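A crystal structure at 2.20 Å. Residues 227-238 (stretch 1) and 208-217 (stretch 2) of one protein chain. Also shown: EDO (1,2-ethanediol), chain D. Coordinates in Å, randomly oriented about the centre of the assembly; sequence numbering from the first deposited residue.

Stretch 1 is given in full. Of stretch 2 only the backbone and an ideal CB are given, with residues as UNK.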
# COMPACT_ATOMS: atom_id res chain seq x y z
N SER A 227 -16.68 10.78 -10.99
CA SER A 227 -15.84 9.80 -10.29
C SER A 227 -15.53 10.23 -8.84
O SER A 227 -15.27 11.40 -8.57
CB SER A 227 -14.54 9.59 -11.05
OG SER A 227 -13.78 10.79 -11.10
N LEU A 228 -15.58 9.26 -7.93
CA LEU A 228 -15.30 9.52 -6.52
C LEU A 228 -13.94 9.03 -6.07
O LEU A 228 -13.30 8.19 -6.70
CB LEU A 228 -16.31 8.80 -5.61
CG LEU A 228 -17.81 9.05 -5.43
CD1 LEU A 228 -18.12 10.53 -5.60
CD2 LEU A 228 -18.58 8.21 -6.41
N ILE A 229 -13.52 9.57 -4.93
CA ILE A 229 -12.31 9.16 -4.25
C ILE A 229 -12.89 8.87 -2.87
O ILE A 229 -13.59 9.70 -2.29
CB ILE A 229 -11.26 10.26 -4.16
CG1 ILE A 229 -10.52 10.37 -5.49
CG2 ILE A 229 -10.25 9.95 -3.02
CD1 ILE A 229 -9.27 11.22 -5.43
N GLY A 230 -12.64 7.68 -2.35
CA GLY A 230 -13.18 7.34 -1.06
C GLY A 230 -12.16 6.71 -0.14
O GLY A 230 -10.99 6.59 -0.48
N TYR A 231 -12.63 6.31 1.04
CA TYR A 231 -11.78 5.69 2.03
C TYR A 231 -12.22 4.29 2.43
O TYR A 231 -13.41 3.96 2.44
CB TYR A 231 -11.73 6.57 3.29
CG TYR A 231 -10.73 7.70 3.23
CD1 TYR A 231 -9.52 7.63 3.93
CD2 TYR A 231 -11.00 8.85 2.50
CE1 TYR A 231 -8.61 8.69 3.90
CE2 TYR A 231 -10.11 9.91 2.47
CZ TYR A 231 -8.92 9.83 3.17
OH TYR A 231 -8.06 10.92 3.15
N ASP A 232 -11.22 3.46 2.74
CA ASP A 232 -11.43 2.11 3.22
C ASP A 232 -11.98 1.06 2.28
O ASP A 232 -12.77 1.34 1.37
CB ASP A 232 -12.26 2.19 4.50
CG ASP A 232 -11.66 3.16 5.50
OD1 ASP A 232 -10.46 3.01 5.85
OD2 ASP A 232 -12.37 4.08 5.94
N LEU A 233 -11.52 -0.16 2.52
CA LEU A 233 -11.87 -1.30 1.71
C LEU A 233 -13.12 -2.08 2.08
O LEU A 233 -13.09 -3.30 2.13
CB LEU A 233 -10.66 -2.24 1.66
CG LEU A 233 -9.56 -1.92 0.63
CD1 LEU A 233 -9.54 -0.46 0.28
CD2 LEU A 233 -8.22 -2.35 1.16
N LEU A 234 -14.22 -1.38 2.36
CA LEU A 234 -15.46 -2.09 2.65
C LEU A 234 -15.79 -2.80 1.34
O LEU A 234 -15.42 -2.34 0.26
CB LEU A 234 -16.59 -1.11 2.96
CG LEU A 234 -16.76 -0.62 4.40
CD1 LEU A 234 -15.53 0.17 4.82
CD2 LEU A 234 -18.02 0.24 4.49
N GLU A 235 -16.50 -3.92 1.43
CA GLU A 235 -16.83 -4.68 0.23
C GLU A 235 -17.63 -3.86 -0.78
O GLU A 235 -17.41 -3.96 -1.98
CB GLU A 235 -17.60 -5.95 0.60
CG GLU A 235 -17.40 -7.06 -0.41
CD GLU A 235 -18.28 -8.26 -0.16
OE1 GLU A 235 -18.31 -8.76 0.99
OE2 GLU A 235 -18.92 -8.73 -1.13
N ARG A 236 -18.56 -3.04 -0.30
CA ARG A 236 -19.34 -2.24 -1.22
C ARG A 236 -18.49 -1.15 -1.85
O ARG A 236 -18.74 -0.72 -2.98
CB ARG A 236 -20.56 -1.65 -0.51
CG ARG A 236 -21.51 -2.74 0.00
CD ARG A 236 -22.95 -2.30 -0.11
NE ARG A 236 -23.52 -1.92 1.17
CZ ARG A 236 -24.65 -1.23 1.31
NH1 ARG A 236 -25.33 -0.84 0.24
NH2 ARG A 236 -25.08 -0.94 2.52
N ASN A 237 -17.46 -0.71 -1.13
CA ASN A 237 -16.56 0.31 -1.67
C ASN A 237 -15.74 -0.29 -2.80
O ASN A 237 -15.58 0.32 -3.86
CB ASN A 237 -15.62 0.82 -0.58
CG ASN A 237 -16.27 1.83 0.32
OD1 ASN A 237 -17.44 2.19 0.13
ND2 ASN A 237 -15.53 2.31 1.32
N VAL A 238 -15.23 -1.49 -2.56
CA VAL A 238 -14.41 -2.17 -3.56
C VAL A 238 -15.21 -2.47 -4.83
O VAL A 238 -14.68 -2.34 -5.93
CB VAL A 238 -13.82 -3.47 -2.99
CG1 VAL A 238 -13.11 -4.23 -4.10
CG2 VAL A 238 -12.85 -3.14 -1.85
N UNK A 208 -15.40 9.92 5.00
CA UNK A 208 -15.92 8.89 5.89
C UNK A 208 -15.69 7.62 5.08
O UNK A 208 -15.15 7.70 3.98
CB UNK A 208 -17.38 9.10 6.28
N UNK A 209 -16.08 6.46 5.59
CA UNK A 209 -15.82 5.23 4.85
C UNK A 209 -17.00 4.64 4.09
O UNK A 209 -16.95 3.49 3.66
CB UNK A 209 -15.30 4.17 5.83
N UNK A 210 -18.05 5.44 3.91
CA UNK A 210 -19.27 5.00 3.23
C UNK A 210 -19.39 5.63 1.84
O UNK A 210 -20.47 6.07 1.46
CB UNK A 210 -20.50 5.35 4.07
N UNK A 211 -18.29 5.67 1.10
CA UNK A 211 -18.31 6.25 -0.24
C UNK A 211 -19.25 5.48 -1.17
O UNK A 211 -19.72 6.01 -2.17
CB UNK A 211 -16.90 6.27 -0.83
N UNK A 212 -19.53 4.22 -0.83
CA UNK A 212 -20.41 3.39 -1.64
C UNK A 212 -21.81 3.98 -1.78
O UNK A 212 -22.52 3.68 -2.75
CB UNK A 212 -20.50 1.99 -1.03
N UNK A 213 -22.21 4.81 -0.82
CA UNK A 213 -23.52 5.44 -0.86
C UNK A 213 -23.60 6.30 -2.12
O UNK A 213 -24.61 6.31 -2.83
CB UNK A 213 -23.77 6.27 0.40
N UNK A 214 -22.52 7.02 -2.39
CA UNK A 214 -22.46 7.89 -3.56
C UNK A 214 -22.18 7.04 -4.79
O UNK A 214 -22.72 7.30 -5.87
CB UNK A 214 -21.39 8.97 -3.39
N UNK A 215 -21.33 6.04 -4.62
CA UNK A 215 -21.00 5.18 -5.74
C UNK A 215 -22.18 4.37 -6.26
O UNK A 215 -22.38 4.28 -7.47
CB UNK A 215 -19.87 4.23 -5.34
N UNK A 216 -22.94 3.78 -5.34
CA UNK A 216 -24.10 2.98 -5.72
C UNK A 216 -25.19 3.89 -6.27
O UNK A 216 -26.01 3.45 -7.08
CB UNK A 216 -24.62 2.17 -4.53
N UNK A 217 -25.21 5.14 -5.83
CA UNK A 217 -26.20 6.08 -6.34
C UNK A 217 -25.93 6.29 -7.83
O UNK A 217 -26.85 6.25 -8.65
CB UNK A 217 -26.16 7.40 -5.58
C1 EDO D . -11.47 6.26 8.10
O1 EDO D . -12.54 6.55 7.20
C2 EDO D . -11.99 6.18 9.54
O2 EDO D . -12.75 4.99 9.71

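At position 208 the CA-to-CB bond points away from stretch 1, so many side chains, polar ones especially, would suit. The residue is Asn-208, whose OD1 accepts a hydrogen bond from the backbone N of position 210 (2.9 Å).

Position 209 is tighter. Its CB points sideways, and the ideal CB lies only 2.9 Å from Asp-232 OD2. That approach is made by the CB itself, so only glycine would avoid it; otherwise a small side chain such as alanine or serine fits most readily. Ser-209 is found; its backbone O accepts a hydrogen bond from Asn-237 ND2 (3.0 Å).

Position 210 points away, and a long polar or charged residue would be as acceptable as a small one. It is Lys-210, with NZ hydrogen-bonded elsewhere in the structure.

At 211 the CB points toward the strand, 3.9 Å from Gly-230 CA, where the absence of a side chain leaves room, and Leu-228 adds an apolar wall. A compact aliphatic residue is expected; valine, alanine or perhaps isoleucine would serve. Val-211 sets CG2 3.8 Å from Gly-230 CA and 3.9 Å from Leu-228 CB. A CB on Gly-230 would lie 2.5 Å from Val-211 CG1.

Position 212 opens the way to Leu-234 and the long arm of Arg-236, while its backbone N lies 3.1 Å from Asn-237 OD1 in a weak hydrogen bond. An aromatic residue could cover both side chains, though a long aliphatic or an acidic one is conceivable. Tyr-212 carries the Arg-236 guanidinium over one ring face, centres 4.2 Å apart and planes at 29°, while Leu-234 CD2 meets the ring edge at CE2 (3.8 Å).

Position 213 points away and makes no contact, leaving the choice wide; it is Ile-213.

At 214 the ideal CB is 4.1 Å from Leu-228 CG, favouring an aliphatic residue. Ile-214 packs CG2 3.5 Å from Leu-228 CD1.

At 215 a CB would be tolerated 4.3 Å from Leu-228 CD2, so alanine or another apolar residue could also fit, and nothing here demands glycine; the residue is Gly-215.

Position 216 points toward the positive Arg-236, inviting an acid or a polar amide. Glu-216, extended, forms a salt bridge from OE2 to Arg-236 NH1 (3.0 Å), and a water links its carboxylate to Arg-236 O.

Position 217 is out of reach and little constrained; the OH of Tyr-217 is hydrogen-bonded elsewhere in the structure.

Stretch 2 (208-217) NSKVYIIGEY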
# COMPACT_ATOMS: atom_id res chain seq x y z
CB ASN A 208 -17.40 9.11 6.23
CG ASN A 208 -18.29 9.25 5.01
OD1 ASN A 208 -18.42 8.33 4.20
ND2 ASN A 208 -18.93 10.41 4.88
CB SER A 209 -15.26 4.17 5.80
OG SER A 209 -16.13 3.97 6.91
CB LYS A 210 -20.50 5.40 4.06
CG LYS A 210 -20.35 5.21 5.56
CD LYS A 210 -20.52 3.76 5.98
CE LYS A 210 -21.99 3.42 6.21
NZ LYS A 210 -22.57 4.17 7.37
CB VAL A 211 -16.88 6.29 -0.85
CG1 VAL A 211 -16.40 4.88 -1.15
CG2 VAL A 211 -16.87 7.13 -2.11
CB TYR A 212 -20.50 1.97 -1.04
CG TYR A 212 -21.17 1.90 0.31
CD1 TYR A 212 -22.56 1.98 0.43
CD2 TYR A 212 -20.42 1.77 1.48
CE1 TYR A 212 -23.18 1.92 1.66
CE2 TYR A 212 -21.04 1.72 2.73
CZ TYR A 212 -22.43 1.79 2.81
OH TYR A 212 -23.06 1.74 4.03
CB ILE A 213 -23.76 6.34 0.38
CG1 ILE A 213 -23.87 5.47 1.64
CG2 ILE A 213 -25.03 7.15 0.22
CD1 ILE A 213 -23.84 6.27 2.92
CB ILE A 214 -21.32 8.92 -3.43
CG1 ILE A 214 -21.40 9.66 -2.09
CG2 ILE A 214 -21.39 9.89 -4.61
CD1 ILE A 214 -22.58 10.59 -1.97
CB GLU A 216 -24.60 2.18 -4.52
CG GLU A 216 -23.58 1.17 -4.02
CD GLU A 216 -24.05 0.43 -2.78
OE1 GLU A 216 -23.30 -0.46 -2.31
OE2 GLU A 216 -25.15 0.73 -2.28
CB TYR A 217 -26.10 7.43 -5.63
CG TYR A 217 -26.86 8.53 -6.33
CD1 TYR A 217 -28.25 8.64 -6.20
CD2 TYR A 217 -26.20 9.45 -7.14
CE1 TYR A 217 -28.97 9.64 -6.88
CE2 TYR A 217 -26.90 10.44 -7.82
CZ TYR A 217 -28.28 10.53 -7.68
OH TYR A 217 -28.98 11.51 -8.36
O HOH W 1 -21.50 -1.54 -4.02
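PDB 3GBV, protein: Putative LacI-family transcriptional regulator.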